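PDB 4PE6: putative ABC transporter from Thermobispora bispora, which probably binds carbohydrate-like solutes and hands them to an ABC importer, and is seen here holding a trihydroxybutanoic acid between its two lobes. Local coordinates for residues 50-55 and 267-272; 76-81 and 96-101; 192-197 and 223-228; 289-294 and 307-312. One frame throughout, in Å; residues are numbered along the deposited sequence.

Contact 1 (50-55 and 267-272); sequences DGLIGK and ALWAAL
Leu-52 and Leu-272 mark the closest backbone approach, their CA atoms 8.1 Å apart, where the loop 50-55 passes a turn of the helix that includes 267-272. The loop begins where helix 31-49 ends in a Schellman motif: Gly-51 adopts positive phi, easiest for a residue without a side chain, and the chain then swings Leu-52 and Ile-53 toward the helix. The side chains meet through hydrocarbon alone, with no hydrogen bond across the contact. Ile-53 CG2 meets Leu-272 CD2 at 3.6 Å, the two side chains crossing at about a right angle, methyl against methyl. CG1 of Ile-53 lies between the backbone N and the carbonyl carbon (chi1 70°), which leaves the shorter CG2 branch to make this touch. Leu-52 works on a second partner: its CD1 reaches the rim of the Trp-269 indole, 4.0 Å from CZ3 and near the ring plane. The indole starts from a bond directed away from the loop, yet is long enough to bring its six-membered ring back to it. Leu-52 CB also brushes Leu-272 CD1 at 4.3 Å. The indole N-H is spent on the carbonyl of Trp-313, leaving its carbon rim for leucine. Around this patch, helix 315-327 lies against Trp-269 and Leu-272 through Arg-315, while Ile-53, Leu-268 and Leu-272 converge on Ile-21 of strand 20-25, and Ala-43 and Ala-47 of helix 31-49 complete the packing.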
loop_
_atom_site.group_PDB
_atom_site.type_symbol
_atom_site.label_atom_id
_atom_site.label_comp_id
_atom_site.label_asym_id
_atom_site.label_seq_id
_atom_site.Cartn_x
_atom_site.Cartn_y
_atom_site.Cartn_z
ATOM N N ASP A 50 -3.235 27.249 0.998
ATOM C CA ASP A 50 -3.107 27.801 -0.361
ATOM C C ASP A 50 -4.434 28.200 -1.017
ATOM O O ASP A 50 -4.443 28.660 -2.159
ATOM C CB ASP A 50 -2.387 26.796 -1.272
ATOM C CG ASP A 50 -0.920 26.647 -0.933
ATOM O OD1 ASP A 50 -0.407 27.505 -0.183
ATOM O OD2 ASP A 50 -0.274 25.686 -1.415
ATOM N N GLY A 51 -5.545 28.021 -0.308
ATOM C CA GLY A 51 -6.851 28.412 -0.829
ATOM C C GLY A 51 -7.421 27.502 -1.909
ATOM O O GLY A 51 -8.376 27.875 -2.596
ATOM N N LEU A 52 -6.859 26.305 -2.063
ATOM C CA LEU A 52 -7.351 25.365 -3.070
ATOM C C LEU A 52 -8.519 24.547 -2.537
ATOM O O LEU A 52 -9.347 24.073 -3.307
ATOM C CB LEU A 52 -6.231 24.431 -3.520
ATOM C CG LEU A 52 -5.001 25.081 -4.148
ATOM C CD1 LEU A 52 -4.004 23.995 -4.512
ATOM C CD2 LEU A 52 -5.363 25.921 -5.369
ATOM N N ILE A 53 -8.574 24.359 -1.221
ATOM C CA ILE A 53 -9.701 23.674 -0.588
ATOM C C ILE A 53 -10.104 24.451 0.653
ATOM O O ILE A 53 -9.308 25.237 1.172
ATOM C CB ILE A 53 -9.354 22.227 -0.198
ATOM C CG1 ILE A 53 -8.363 22.172 0.977
ATOM C CG2 ILE A 53 -8.766 21.477 -1.381
ATOM C CD1 ILE A 53 -8.194 20.769 1.517
ATOM N N GLY A 54 -11.326 24.215 1.127
ATOM C CA GLY A 54 -11.833 24.874 2.334
ATOM C C GLY A 54 -11.849 23.983 3.555
ATOM O O GLY A 54 -11.833 24.461 4.682
ATOM N N LYS A 55 -11.882 22.675 3.332
ATOM C CA LYS A 55 -12.085 21.725 4.397
ATOM C C LYS A 55 -11.667 20.328 3.944
ATOM O O LYS A 55 -11.791 19.967 2.760
ATOM C CB LYS A 55 -13.557 21.719 4.809
ATOM C CG LYS A 55 -13.886 20.869 6.027
ATOM C CD LYS A 55 -15.375 20.903 6.337
ATOM C CE LYS A 55 -15.711 19.881 7.407
ATOM N NZ LYS A 55 -17.082 20.075 7.952
ATOM N N ALA A 267 -4.523 11.142 -5.244
ATOM C CA ALA A 267 -5.990 11.121 -5.301
ATOM C C ALA A 267 -6.578 12.507 -4.987
ATOM O O ALA A 267 -7.554 12.917 -5.596
ATOM C CB ALA A 267 -6.533 10.078 -4.341
ATOM N N LEU A 268 -5.956 13.229 -4.057
ATOM C CA LEU A 268 -6.352 14.609 -3.759
ATOM C C LEU A 268 -6.239 15.480 -5.012
ATOM O O LEU A 268 -7.149 16.244 -5.327
ATOM C CB LEU A 268 -5.454 15.183 -2.657
ATOM C CG LEU A 268 -5.583 16.658 -2.294
ATOM C CD1 LEU A 268 -6.988 17.004 -1.852
ATOM C CD2 LEU A 268 -4.568 17.048 -1.236
ATOM N N TRP A 269 -5.106 15.394 -5.705
ATOM C CA TRP A 269 -4.898 16.198 -6.915
ATOM C C TRP A 269 -5.862 15.789 -8.014
ATOM O O TRP A 269 -6.421 16.641 -8.691
ATOM C CB TRP A 269 -3.462 16.131 -7.411
ATOM C CG TRP A 269 -2.467 16.671 -6.395
ATOM C CD1 TRP A 269 -1.365 16.041 -5.936
ATOM C CD2 TRP A 269 -2.515 17.935 -5.726
ATOM N NE1 TRP A 269 -0.703 16.827 -5.016
ATOM C CE2 TRP A 269 -1.398 17.990 -4.856
ATOM C CE3 TRP A 269 -3.392 19.026 -5.771
ATOM C CZ2 TRP A 269 -1.127 19.096 -4.045
ATOM C CZ3 TRP A 269 -3.108 20.146 -4.982
ATOM C CH2 TRP A 269 -1.993 20.156 -4.109
ATOM N N ALA A 270 -6.080 14.493 -8.174
ATOM C CA ALA A 270 -7.118 14.022 -9.092
ATOM C C ALA A 270 -8.489 14.634 -8.782
ATOM O O ALA A 270 -9.182 15.132 -9.666
ATOM C CB ALA A 270 -7.194 12.502 -9.064
ATOM N N ALA A 271 -8.886 14.600 -7.515
ATOM C CA ALA A 271 -10.174 15.158 -7.118
ATOM C C ALA A 271 -10.289 16.638 -7.472
ATOM O O ALA A 271 -11.329 17.070 -7.977
ATOM C CB ALA A 271 -10.431 14.929 -5.633
ATOM N N LEU A 272 -9.239 17.413 -7.200
ATOM C CA LEU A 272 -9.278 18.829 -7.464
ATOM C C LEU A 272 -9.372 19.097 -8.972
ATOM O O LEU A 272 -10.074 20.005 -9.380
ATOM C CB LEU A 272 -8.056 19.541 -6.901
ATOM C CG LEU A 272 -7.927 19.530 -5.382
ATOM C CD1 LEU A 272 -6.727 20.382 -4.986
ATOM C CD2 LEU A 272 -9.174 20.025 -4.688
#

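Contact 2 (76-81 and 96-101); sequences SLLLQK and QPVIQQ
Leu-78 carries the whole of the contact from its side, one methyl meeting both a valine and a glutamine of helix 96-104. The purely apolar touch is the looser one: Leu-78 CD1 stands 4.4 Å from CG2 of Val-98, a buried residue whose compact branched side chain also rests on Ile-74 and Lys-75 of helix 67-78. The second touch is van der Waals contact with a polar group. Gln-101 has its CG anti to the backbone N (chi1 179°) and an extended chain beyond, which carries the amide out to cross the leucine at a slant. There Leu-78 CD1 comes within 3.8 Å of NE2, approaching from above the amide plane rather than within it, and lies 4.2 Å from CG. Glutamine suits this exposed position: a long, flexible chain lays its flat amide over the leucine methyl, and the residue is polar enough for the surface. No hydrogen bond links the two segments; the backbone bonds stay local. Lys-81 N bonds Leu-78 O at 2.9 Å in a type I turn whose last residue, Lys-81, takes positive phi as the chain leaves helical geometry. Polar side chains nearby also serve their own helix, as where Gln-100 NE2 bonds Asp-104 OD1. Leu-77, one residue from Leu-78, packs on Val-59 and Ala-22 of the sheet. Two neighbouring helices on one face of a parallel sheet, separated in sequence by strand 84-88, are characteristic of successive beta-alpha-beta crossovers, here in the amino-terminal lobe of a periplasmic binding protein.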
loop_
_atom_site.group_PDB
_atom_site.type_symbol
_atom_site.label_atom_id
_atom_site.label_comp_id
_atom_site.label_asym_id
_atom_site.label_seq_id
_atom_site.Cartn_x
_atom_site.Cartn_y
_atom_site.Cartn_z
ATOM N N SER A 76 -22.349 8.795 6.796
ATOM C CA SER A 76 -22.223 9.945 7.708
ATOM C C SER A 76 -21.416 11.081 7.056
ATOM O O SER A 76 -21.719 12.271 7.256
ATOM C CB SER A 76 -21.638 9.544 9.070
ATOM O OG SER A 76 -22.603 8.816 9.827
ATOM N N LEU A 77 -20.413 10.725 6.262
ATOM C CA LEU A 77 -19.649 11.732 5.513
ATOM C C LEU A 77 -20.529 12.436 4.482
ATOM O O LEU A 77 -20.441 13.657 4.316
ATOM C CB LEU A 77 -18.423 11.121 4.817
ATOM C CG LEU A 77 -17.190 10.931 5.717
ATOM C CD1 LEU A 77 -16.170 10.040 5.035
ATOM C CD2 LEU A 77 -16.586 12.272 6.078
ATOM N N LEU A 78 -21.379 11.687 3.786
ATOM C CA LEU A 78 -22.210 12.309 2.751
ATOM C C LEU A 78 -23.158 13.367 3.317
ATOM O O LEU A 78 -23.433 14.365 2.657
ATOM C CB LEU A 78 -22.990 11.265 1.960
ATOM C CG LEU A 78 -22.121 10.383 1.070
ATOM C CD1 LEU A 78 -23.024 9.408 0.339
ATOM C CD2 LEU A 78 -21.286 11.204 0.091
ATOM N N LEU A 79 -23.617 13.171 4.552
ATOM C CA LEU A 79 -24.427 14.175 5.233
ATOM C C LEU A 79 -23.735 15.516 5.372
ATOM O O LEU A 79 -24.410 16.521 5.510
ATOM C CB LEU A 79 -24.840 13.696 6.633
ATOM C CG LEU A 79 -25.716 12.451 6.656
ATOM C CD1 LEU A 79 -25.835 11.926 8.080
ATOM C CD2 LEU A 79 -27.083 12.750 6.051
ATOM N N GLN A 80 -22.404 15.530 5.386
ATOM C CA GLN A 80 -21.634 16.766 5.506
ATOM C C GLN A 80 -21.344 17.399 4.148
ATOM O O GLN A 80 -20.625 18.393 4.067
ATOM C CB GLN A 80 -20.320 16.488 6.228
ATOM C CG GLN A 80 -20.510 16.017 7.659
ATOM C CD GLN A 80 -19.201 15.624 8.300
ATOM O OE1 GLN A 80 -18.965 14.455 8.558
ATOM N NE2 GLN A 80 -18.344 16.605 8.571
ATOM N N LYS A 81 -21.874 16.807 3.083
ATOM C CA LYS A 81 -21.839 17.407 1.753
ATOM C C LYS A 81 -20.431 17.624 1.203
ATOM O O LYS A 81 -20.076 18.728 0.795
ATOM C CB LYS A 81 -22.623 18.722 1.751
ATOM C CG LYS A 81 -24.106 18.533 2.010
ATOM C CD LYS A 81 -24.798 17.941 0.781
ATOM C CE LYS A 81 -26.303 18.134 0.844
ATOM N NZ LYS A 81 -26.884 17.381 1.990
ATOM N N GLN A 96 -19.977 -0.646 -3.379
ATOM C CA GLN A 96 -20.500 -0.227 -4.673
ATOM C C GLN A 96 -21.787 0.610 -4.538
ATOM O O GLN A 96 -21.890 1.664 -5.151
ATOM C CB GLN A 96 -20.703 -1.421 -5.615
ATOM C CG GLN A 96 -19.631 -1.607 -6.681
ATOM C CD GLN A 96 -18.284 -2.064 -6.134
ATOM O OE1 GLN A 96 -17.778 -1.519 -5.168
ATOM N NE2 GLN A 96 -17.685 -3.037 -6.778
ATOM N N PRO A 97 -22.761 0.149 -3.731
ATOM C CA PRO A 97 -23.996 0.943 -3.625
ATOM C C PRO A 97 -23.761 2.341 -3.038
ATOM O O PRO A 97 -24.283 3.314 -3.554
ATOM C CB PRO A 97 -24.886 0.083 -2.722
ATOM C CG PRO A 97 -24.431 -1.324 -3.006
ATOM C CD PRO A 97 -22.937 -1.204 -3.175
ATOM N N VAL A 98 -22.954 2.458 -1.991
ATOM C CA VAL A 98 -22.768 3.770 -1.387
ATOM C C VAL A 98 -21.925 4.659 -2.283
ATOM O O VAL A 98 -22.094 5.875 -2.270
ATOM C CB VAL A 98 -22.215 3.714 0.054
ATOM C CG1 VAL A 98 -20.731 3.393 0.081
ATOM C CG2 VAL A 98 -22.492 5.031 0.770
ATOM N N ILE A 99 -21.043 4.056 -3.077
ATOM C CA ILE A 99 -20.268 4.824 -4.055
ATOM C C ILE A 99 -21.234 5.412 -5.065
ATOM O O ILE A 99 -21.151 6.591 -5.397
ATOM C CB ILE A 99 -19.133 3.991 -4.693
ATOM C CG1 ILE A 99 -17.997 3.802 -3.671
ATOM C CG2 ILE A 99 -18.603 4.650 -5.955
ATOM C CD1 ILE A 99 -16.927 2.810 -4.102
ATOM N N GLN A 100 -22.181 4.607 -5.532
ATOM C CA GLN A 100 -23.170 5.115 -6.471
ATOM C C GLN A 100 -24.059 6.178 -5.822
ATOM O O GLN A 100 -24.465 7.127 -6.479
ATOM C CB GLN A 100 -23.999 3.977 -7.046
ATOM C CG GLN A 100 -24.945 4.405 -8.165
ATOM C CD GLN A 100 -24.204 4.891 -9.384
ATOM O OE1 GLN A 100 -23.443 4.144 -9.983
ATOM N NE2 GLN A 100 -24.413 6.147 -9.754
ATOM N N GLN A 101 -24.343 6.030 -4.527
ATOM C CA GLN A 101 -25.124 7.016 -3.792
ATOM C C GLN A 101 -24.385 8.357 -3.753
ATOM O O GLN A 101 -24.985 9.430 -3.955
ATOM C CB GLN A 101 -25.418 6.505 -2.366
ATOM C CG GLN A 101 -26.207 7.475 -1.493
ATOM C CD GLN A 101 -26.344 7.019 -0.057
ATOM O OE1 GLN A 101 -26.352 5.822 0.231
ATOM N NE2 GLN A 101 -26.461 7.981 0.859
#

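Contact 3 (192-197 and 223-228); sequences TAQKAV and FATAGK
The phenyl ring of Phe-223 is approached by Val-197 CG1, which lies 3.8 Å from CE1, while Leu-201, Ile-230 and Pro-231 touch the ring from the surrounding loops. The valine and phenylalanine side chains cross at about a right angle, a single methyl approaching CE1 obliquely, neither squarely over the face nor in the ring plane. Val-197 reaches it because CG1 stands anti to its backbone N (chi1 168°), and its side chain also rests on Val-152 of strand 147-153. A beta-branched residue suits this place, filling the space between helix and sheet while sparing one branch for the neighbouring helix. The helices concerned, 190-200 and 216-226, come before and after the short strand 209-211, so they are neighbouring connections of the beta-alpha-beta kind in the carboxy-terminal lobe. Between 192-197 and 223-228 the nearest CA atoms, those of Val-197 and Phe-223, are 8.3 Å apart. Toward solvent the contact thins: Gln-194 and Thr-225 flank its outer side, and Thr-225 OG1 makes a weak hydrogen bond to the carbonyl of Gln-221 in its own helix. Just beyond, Gly-227 ends that helix in a Schellman motif; its positive phi costs a glycine little, and Lys-228 N bonds back to Phe-223 O at 2.9 Å.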
loop_
_atom_site.group_PDB
_atom_site.type_symbol
_atom_site.label_atom_id
_atom_site.label_comp_id
_atom_site.label_asym_id
_atom_site.label_seq_id
_atom_site.Cartn_x
_atom_site.Cartn_y
_atom_site.Cartn_z
ATOM N N THR A 192 1.733 -7.765 13.928
ATOM C CA THR A 192 0.767 -8.815 13.631
ATOM C C THR A 192 1.443 -10.021 12.969
ATOM O O THR A 192 1.243 -11.174 13.380
ATOM C CB THR A 192 -0.338 -8.285 12.711
ATOM O OG1 THR A 192 -0.959 -7.164 13.338
ATOM C CG2 THR A 192 -1.367 -9.344 12.428
ATOM N N ALA A 193 2.217 -9.756 11.918
ATOM C CA ALA A 193 3.029 -10.772 11.275
ATOM C C ALA A 193 3.971 -11.468 12.258
ATOM O O ALA A 193 4.102 -12.680 12.233
ATOM C CB ALA A 193 3.848 -10.136 10.167
ATOM N N GLN A 194 4.636 -10.679 13.113
ATOM C CA GLN A 194 5.524 -11.241 14.132
ATOM C C GLN A 194 4.821 -12.299 14.952
ATOM O O GLN A 194 5.346 -13.401 15.142
ATOM C CB GLN A 194 6.066 -10.160 15.065
ATOM C CG GLN A 194 7.046 -10.678 16.123
ATOM C CD GLN A 194 7.583 -9.564 16.998
ATOM O OE1 GLN A 194 7.371 -8.381 16.725
ATOM N NE2 GLN A 194 8.289 -9.936 18.062
ATOM N N LYS A 195 3.646 -11.946 15.450
ATOM C CA LYS A 195 2.863 -12.839 16.300
ATOM C C LYS A 195 2.448 -14.109 15.548
ATOM O O LYS A 195 2.583 -15.214 16.076
ATOM C CB LYS A 195 1.619 -12.125 16.823
ATOM C CG LYS A 195 0.939 -12.852 17.960
ATOM C CD LYS A 195 -0.488 -12.349 18.183
ATOM C CE LYS A 195 -1.032 -12.863 19.510
ATOM N NZ LYS A 195 -0.844 -11.896 20.627
ATOM N N ALA A 196 1.954 -13.951 14.317
ATOM C CA ALA A 196 1.491 -15.100 13.539
ATOM C C ALA A 196 2.642 -16.047 13.159
ATOM O O ALA A 196 2.501 -17.268 13.259
ATOM C CB ALA A 196 0.753 -14.642 12.291
ATOM N N VAL A 197 3.770 -15.495 12.723
ATOM C CA VAL A 197 4.927 -16.330 12.387
ATOM C C VAL A 197 5.470 -17.038 13.636
ATOM O O VAL A 197 5.784 -18.219 13.596
ATOM C CB VAL A 197 6.045 -15.512 11.694
ATOM C CG1 VAL A 197 7.354 -16.290 11.600
ATOM C CG2 VAL A 197 5.590 -15.073 10.303
ATOM N N PHE A 223 11.869 -14.622 14.425
ATOM C CA PHE A 223 12.993 -15.560 14.301
ATOM C C PHE A 223 14.027 -15.310 15.420
ATOM O O PHE A 223 14.553 -16.259 16.021
ATOM C CB PHE A 223 13.611 -15.503 12.894
ATOM C CG PHE A 223 12.836 -16.291 11.859
ATOM C CD1 PHE A 223 11.694 -15.757 11.257
ATOM C CD2 PHE A 223 13.237 -17.566 11.497
ATOM C CE1 PHE A 223 10.977 -16.492 10.339
ATOM C CE2 PHE A 223 12.516 -18.316 10.589
ATOM C CZ PHE A 223 11.384 -17.778 10.011
ATOM N N ALA A 224 14.286 -14.043 15.724
ATOM C CA ALA A 224 15.177 -13.699 16.839
ATOM C C ALA A 224 14.654 -14.237 18.171
ATOM O O ALA A 224 15.437 -14.774 18.971
ATOM C CB ALA A 224 15.387 -12.194 16.925
ATOM N N THR A 225 13.344 -14.137 18.396
ATOM C CA THR A 225 12.736 -14.625 19.647
ATOM C C THR A 225 12.879 -16.138 19.768
ATOM O O THR A 225 13.072 -16.657 20.861
ATOM C CB THR A 225 11.245 -14.215 19.786
ATOM O OG1 THR A 225 11.167 -12.809 19.984
ATOM C CG2 THR A 225 10.594 -14.869 20.993
ATOM N N ALA A 226 12.808 -16.825 18.628
ATOM C CA ALA A 226 12.976 -18.266 18.587
ATOM C C ALA A 226 14.446 -18.684 18.546
ATOM O O ALA A 226 14.742 -19.881 18.619
ATOM C CB ALA A 226 12.237 -18.845 17.390
ATOM N N GLY A 227 15.355 -17.714 18.400
ATOM C CA GLY A 227 16.787 -17.999 18.286
ATOM C C GLY A 227 17.183 -18.648 16.961
ATOM O O GLY A 227 18.249 -19.252 16.856
ATOM N N LYS A 228 16.326 -18.527 15.957
ATOM C CA LYS A 228 16.586 -19.104 14.643
ATOM C C LYS A 228 17.167 -18.056 13.699
ATOM O O LYS A 228 16.801 -16.907 13.777
ATOM C CB LYS A 228 15.292 -19.656 14.049
ATOM C CG LYS A 228 14.717 -20.871 14.769
ATOM C CD LYS A 228 13.433 -21.304 14.060
ATOM C CE LYS A 228 12.542 -22.173 14.927
ATOM N NZ LYS A 228 12.929 -23.615 14.938
#

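Contact 4 (289-294 and 307-312); sequences VLIEEK and EYAAWP
Trp-311 NE1, the atom of its indole nearest to Val-289, gives its hydrogen bond to the carbonyl of Ile-288, with a weaker one to that of Pro-287. Gripped there, the ring is restrained in rotation and presents a face to the strand. Val-289 CG2 sits over that face, 4.0 Å from the centroid of the five-membered ring and 26° off its normal, a CH-pi contact displaced toward the rim so that NE1 is only 3.6 Å away. The other methyl serves a different partner: CG1, anti to the backbone N (chi1 -174°), meets Ala-309 CB at 3.7 Å. Valine thus fits well, with one branch for the loop's alanine and the other for its tryptophan. Ala-309 CB in turn receives Ile-291 CD1 at 4.1 Å, and its smallness lets the loop come close, with Trp-299 of helix 293-302 packing against Val-289, Ile-291 and Ala-309. Strand 283-290 runs antiparallel to strand 255-258 in the mixed sheet of this periplasmic binding protein, and Val-289 shares backbone hydrogen bonding with Met-258, a residue of the ligand pocket; the side chain of Val-289 is about 10 Å from the bound acid. A leucine in place of Trp-311 would probably leave the Ile-288 carbonyl without its indole donor and Val-289 CG2 without an aromatic face to rest on. The loop itself is anchored by Asp-260 OD1, which accepts from Trp-311 N, while Glu-307 forms a salt bridge with Lys-39 of helix 31-49.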
loop_
_atom_site.group_PDB
_atom_site.type_symbol
_atom_site.label_atom_id
_atom_site.label_comp_id
_atom_site.label_asym_id
_atom_site.label_seq_id
_atom_site.Cartn_x
_atom_site.Cartn_y
_atom_site.Cartn_z
ATOM N N VAL A 289 6.828 1.688 -4.958
ATOM C CA VAL A 289 8.111 2.113 -4.382
ATOM C C VAL A 289 8.993 0.878 -4.200
ATOM O O VAL A 289 8.883 0.142 -3.208
ATOM C CB VAL A 289 7.951 2.839 -3.018
ATOM C CG1 VAL A 289 9.292 3.383 -2.553
ATOM C CG2 VAL A 289 6.925 3.965 -3.118
ATOM N N LEU A 290 9.848 0.636 -5.186
ATOM C CA LEU A 290 10.824 -0.448 -5.122
ATOM C C LEU A 290 12.152 0.141 -4.627
ATOM O O LEU A 290 12.691 1.040 -5.250
ATOM C CB LEU A 290 10.980 -1.077 -6.506
ATOM C CG LEU A 290 12.109 -2.089 -6.720
ATOM C CD1 LEU A 290 11.833 -3.382 -5.973
ATOM C CD2 LEU A 290 12.304 -2.330 -8.223
ATOM N N ILE A 291 12.656 -0.364 -3.510
ATOM C CA ILE A 291 13.922 0.097 -2.952
ATOM C C ILE A 291 14.976 -0.976 -3.186
ATOM O O ILE A 291 15.126 -1.895 -2.401
ATOM C CB ILE A 291 13.793 0.440 -1.458
ATOM C CG1 ILE A 291 12.702 1.493 -1.284
ATOM C CG2 ILE A 291 15.109 0.982 -0.912
ATOM C CD1 ILE A 291 12.376 1.814 0.153
ATOM N N GLU A 292 15.682 -0.856 -4.305
ATOM C CA GLU A 292 16.841 -1.697 -4.575
ATOM C C GLU A 292 18.026 -1.227 -3.738
ATOM O O GLU A 292 18.001 -0.130 -3.174
ATOM C CB GLU A 292 17.161 -1.687 -6.064
ATOM C CG GLU A 292 16.062 -2.367 -6.861
ATOM C CD GLU A 292 16.398 -2.484 -8.322
ATOM O OE1 GLU A 292 16.519 -1.438 -8.990
ATOM O OE2 GLU A 292 16.533 -3.628 -8.793
ATOM N N GLU A 293 19.057 -2.062 -3.658
ATOM C CA GLU A 293 20.167 -1.819 -2.741
ATOM C C GLU A 293 20.717 -0.398 -2.880
ATOM O O GLU A 293 20.915 0.290 -1.891
ATOM C CB GLU A 293 21.282 -2.861 -2.937
ATOM C CG GLU A 293 22.371 -2.816 -1.870
ATOM C CD GLU A 293 23.475 -3.826 -2.115
ATOM O OE1 GLU A 293 23.159 -5.028 -2.215
ATOM O OE2 GLU A 293 24.659 -3.429 -2.203
ATOM N N LYS A 294 20.918 0.049 -4.112
ATOM C CA LYS A 294 21.457 1.389 -4.366
ATOM C C LYS A 294 20.609 2.545 -3.815
ATOM O O LYS A 294 21.139 3.640 -3.596
ATOM C CB LYS A 294 21.664 1.584 -5.870
ATOM C CG LYS A 294 20.386 1.481 -6.691
ATOM C CD LYS A 294 20.617 0.737 -7.998
ATOM C CE LYS A 294 19.313 0.570 -8.766
ATOM N NZ LYS A 294 18.719 1.881 -9.161
ATOM N N GLU A 307 8.232 6.171 9.280
ATOM C CA GLU A 307 7.762 6.791 8.048
ATOM C C GLU A 307 8.071 5.872 6.881
ATOM O O GLU A 307 9.209 5.478 6.688
ATOM C CB GLU A 307 8.430 8.136 7.809
ATOM C CG GLU A 307 7.980 8.852 6.541
ATOM C CD GLU A 307 8.795 10.106 6.248
ATOM O OE1 GLU A 307 9.766 10.368 6.993
ATOM O OE2 GLU A 307 8.472 10.819 5.275
ATOM N N TYR A 308 7.036 5.538 6.117
ATOM C CA TYR A 308 7.178 4.704 4.937
ATOM C C TYR A 308 7.550 5.571 3.728
ATOM O O TYR A 308 7.096 6.714 3.589
ATOM C CB TYR A 308 5.868 3.930 4.670
ATOM C CG TYR A 308 5.650 2.780 5.621
ATOM C CD1 TYR A 308 5.453 3.005 6.984
ATOM C CD2 TYR A 308 5.683 1.462 5.170
ATOM C CE1 TYR A 308 5.251 1.955 7.857
ATOM C CE2 TYR A 308 5.483 0.402 6.039
ATOM C CZ TYR A 308 5.267 0.655 7.382
ATOM O OH TYR A 308 5.064 -0.368 8.259
ATOM N N ALA A 309 8.369 5.016 2.849
ATOM C CA ALA A 309 8.757 5.687 1.619
ATOM C C ALA A 309 7.506 5.962 0.793
ATOM O O ALA A 309 6.613 5.090 0.667
ATOM C CB ALA A 309 9.745 4.838 0.829
ATOM N N ALA A 310 7.451 7.169 0.247
ATOM C CA ALA A 310 6.281 7.699 -0.451
ATOM C C ALA A 310 6.732 8.670 -1.531
ATOM O O ALA A 310 7.695 9.389 -1.326
ATOM C CB ALA A 310 5.368 8.395 0.548
ATOM N N TRP A 311 6.072 8.687 -2.695
ATOM C CA TRP A 311 6.482 9.624 -3.733
ATOM C C TRP A 311 5.893 11.015 -3.424
ATOM O O TRP A 311 4.731 11.125 -3.010
ATOM C CB TRP A 311 6.067 9.141 -5.124
ATOM C CG TRP A 311 6.660 7.836 -5.546
ATOM C CD1 TRP A 311 5.975 6.722 -5.946
ATOM C CD2 TRP A 311 8.044 7.505 -5.639
ATOM N NE1 TRP A 311 6.854 5.718 -6.301
ATOM C CE2 TRP A 311 8.128 6.169 -6.106
ATOM C CE3 TRP A 311 9.232 8.205 -5.375
ATOM C CZ2 TRP A 311 9.346 5.518 -6.294
ATOM C CZ3 TRP A 311 10.436 7.558 -5.579
ATOM C CH2 TRP A 311 10.483 6.227 -6.035
ATOM N N PRO A 312 6.697 12.077 -3.570
ATOM C CA PRO A 312 6.190 13.412 -3.251
ATOM C C PRO A 312 5.401 14.027 -4.411
ATOM O O PRO A 312 5.938 14.823 -5.193
ATOM C CB PRO A 312 7.476 14.204 -2.948
ATOM C CG PRO A 312 8.500 13.565 -3.833
ATOM C CD PRO A 312 8.133 12.103 -3.923
#

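Contact 4 is the buried one, nearer the centre of the chain than the others; contacts 1, 2 and 3 are only partly buried and lie farther out. Contacts 1 and 2 belong to the same side of the molecule and touch where Lys-55 meets Gln-80, with contact 2 nested in the long loop that contact 1 closes. Contact 3 lies opposite them, its centre about 43 Å from that of contact 1. Contacts 2 and 3 each join successive helices and are sparse, with glutamine or threonine at the solvent-facing side, whereas contacts 1 and 4 set a tryptophan-bearing segment against aliphatic side chains. The tryptophan meets leucine at its edge in contact 1, valine over its face in contact 4.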